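Local coordinates for protein glutathione peroxidase (Hypocrea jecorina, PDB 6VPD) that probably reduces hydroperoxides to alcohols at the expense of thioredoxin, as a thioredoxin-dependent peroxidase of the glutathione peroxidase family, at residues S45-K50 with D84-G89. Residues are numbered along the deposited sequence; the frame is centred on the assembly and turned at random.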
loop_
_atom_site.group_PDB
_atom_site.type_symbol
_atom_site.label_atom_id
_atom_site.label_comp_id
_atom_site.label_asym_id
_atom_site.label_seq_id
_atom_site.Cartn_x
_atom_site.Cartn_y
_atom_site.Cartn_z
ATOM N N SER A 45 10.454 -28.268 -0.908
ATOM C CA SER A 45 10.385 -29.315 0.100
ATOM C C SER A 45 11.622 -29.333 0.994
ATOM O O SER A 45 11.563 -29.868 2.103
ATOM C CB SER A 45 10.234 -30.667 -0.572
ATOM O OG SER A 45 11.445 -30.972 -1.260
ATOM N N GLN A 46 12.745 -28.776 0.533
ATOM C CA GLN A 46 13.923 -28.664 1.390
ATOM C C GLN A 46 13.639 -27.846 2.641
ATOM O O GLN A 46 14.405 -27.929 3.607
ATOM C CB GLN A 46 15.087 -28.018 0.634
ATOM C CG GLN A 46 15.086 -26.488 0.710
ATOM C CD GLN A 46 16.303 -25.844 0.062
ATOM O OE1 GLN A 46 16.547 -26.012 -1.133
ATOM N NE2 GLN A 46 17.068 -25.093 0.851
ATOM N N TYR A 47 12.568 -27.047 2.635
ATOM C CA TYR A 47 12.139 -26.272 3.789
ATOM C C TYR A 47 10.969 -26.911 4.537
ATOM O O TYR A 47 10.387 -26.266 5.416
ATOM C CB TYR A 47 11.755 -24.855 3.355
ATOM C CG TYR A 47 12.882 -24.038 2.754
ATOM C CD1 TYR A 47 13.954 -23.637 3.536
ATOM C CD2 TYR A 47 12.854 -23.630 1.422
ATOM C CE1 TYR A 47 14.993 -22.877 3.016
ATOM C CE2 TYR A 47 13.907 -22.861 0.882
ATOM C CZ TYR A 47 14.973 -22.493 1.701
ATOM O OH TYR A 47 16.018 -21.727 1.237
ATOM N N LYS A 48 10.611 -28.154 4.213
ATOM C CA LYS A 48 9.422 -28.761 4.806
ATOM C C LYS A 48 9.491 -28.726 6.334
ATOM O O LYS A 48 10.560 -28.879 6.932
ATOM C CB LYS A 48 9.273 -30.199 4.307
ATOM C CG LYS A 48 7.999 -30.895 4.768
ATOM C CD LYS A 48 7.798 -32.234 4.082
ATOM C CE LYS A 48 7.386 -32.065 2.627
ATOM N NZ LYS A 48 7.062 -33.372 1.953
ATOM N N GLY A 49 8.344 -28.500 6.970
ATOM C CA GLY A 49 8.297 -28.470 8.418
ATOM C C GLY A 49 8.832 -27.207 9.057
ATOM O O GLY A 49 8.963 -27.165 10.291
ATOM N N LYS A 50 9.155 -26.182 8.265
ATOM C CA LYS A 50 9.616 -24.898 8.765
ATOM C C LYS A 50 8.559 -23.836 8.504
ATOM O O LYS A 50 7.607 -24.038 7.744
ATOM C CB LYS A 50 10.937 -24.483 8.110
ATOM C CG LYS A 50 11.949 -25.600 7.938
ATOM C CD LYS A 50 12.580 -25.990 9.258
ATOM C CE LYS A 50 13.881 -26.751 9.043
ATOM N NZ LYS A 50 14.877 -25.882 8.382
ATOM N N ASP A 84 14.508 -22.295 12.414
ATOM C CA ASP A 84 13.062 -22.505 12.461
ATOM C C ASP A 84 12.313 -21.782 11.357
ATOM O O ASP A 84 11.168 -22.159 11.070
ATOM C CB ASP A 84 12.493 -22.041 13.797
ATOM C CG ASP A 84 12.757 -23.014 14.897
ATOM O OD1 ASP A 84 11.955 -23.969 15.006
ATOM O OD2 ASP A 84 13.761 -22.828 15.636
ATOM N N PHE A 85 12.936 -20.780 10.727
ATOM C CA PHE A 85 12.212 -19.725 10.023
ATOM C C PHE A 85 13.052 -19.177 8.872
ATOM O O PHE A 85 14.155 -18.676 9.095
ATOM C CB PHE A 85 11.843 -18.612 11.015
ATOM C CG PHE A 85 11.326 -17.367 10.363
ATOM C CD1 PHE A 85 10.174 -17.405 9.573
ATOM C CD2 PHE A 85 11.999 -16.157 10.522
ATOM C CE1 PHE A 85 9.699 -16.263 8.951
ATOM C CE2 PHE A 85 11.537 -15.012 9.920
ATOM C CZ PHE A 85 10.377 -15.058 9.124
ATOM N N VAL A 86 12.534 -19.252 7.642
ATOM C CA VAL A 86 13.224 -18.739 6.463
ATOM C C VAL A 86 12.351 -17.690 5.772
ATOM O O VAL A 86 11.122 -17.816 5.720
ATOM C CB VAL A 86 13.601 -19.879 5.493
ATOM C CG1 VAL A 86 12.433 -20.795 5.265
ATOM C CG2 VAL A 86 14.088 -19.327 4.172
ATOM N N VAL A 87 12.995 -16.643 5.263
ATOM C CA VAL A 87 12.357 -15.607 4.464
ATOM C C VAL A 87 12.792 -15.800 3.016
ATOM O O VAL A 87 13.994 -15.915 2.730
ATOM C CB VAL A 87 12.741 -14.206 4.974
ATOM C CG1 VAL A 87 12.188 -13.109 4.055
ATOM C CG2 VAL A 87 12.279 -14.017 6.426
ATOM N N LEU A 88 11.819 -15.866 2.108
ATOM C CA LEU A 88 12.081 -16.015 0.679
ATOM C C LEU A 88 11.610 -14.749 -0.020
ATOM O O LEU A 88 10.401 -14.484 -0.087
ATOM C CB LEU A 88 11.383 -17.258 0.113
ATOM C CG LEU A 88 11.819 -18.598 0.711
ATOM C CD1 LEU A 88 11.236 -19.796 -0.059
ATOM C CD2 LEU A 88 13.334 -18.703 0.765
ATOM N N GLY A 89 12.551 -13.960 -0.528
ATOM C CA GLY A 89 12.207 -12.801 -1.339
ATOM C C GLY A 89 12.195 -13.181 -2.810
ATOM O O GLY A 89 13.078 -13.885 -3.283
#
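The ring of Tyr-47 lies against Val-86 and Leu-88, two residues on the same side of strand 85-92, and so illustrates how a loop can be packed against an outer strand by one aromatic ring, here with Phe-30 as a further neighbour. The side chains of Tyr-47 and Val-86 meet at about a right angle, and the valine spreads both methyls beside the CD1–CE1 bond, coming at the ring obliquely: CG1 of Val-86 sits 3.7 Å from CD1 of Tyr-47, and CG2 of Val-86 lies 3.8 Å from CE1 of Tyr-47. That spread follows from the valine torsion, which sets CG1 between the backbone N and the carbonyl carbon (chi1 47°) and turns CG2 anti to the N. Leu-88 takes the far end, its CD1 4.2 Å from CE2 of Tyr-47 and its CD2 4.1 Å from the tyrosine OH. From the tyrosine's own segment, CG of Gln-46 rests over the centre of one ring face, 3.6 Å above the plane. The setting is the thioredoxin fold: strand 85-92 is an outer strand of the chain's mixed sheet, pairs in parallel with strand 51-58, and has helix 64-80 on its other side, where Phe-85 and Val-87 pack. The type II turn from Tyr-47 to Lys-50 leads into strand 51-58. Cut back to an alanine, Tyr-47 would lose its ring, which would probably open a gap beside Val-86 and Leu-88. Where the turn ends, CB of Lys-50 merely packs against the carbonyl O of Asp-84, 3.8 Å away, a van der Waals contact, and the lysine chain, bent at chi2 and chi4, carries NZ to a hydrogen bond with the backbone O of Asp-83. The carboxylate of Asp-84 forms a salt bridge with Arg-162, which also donates to the O of Gly-49.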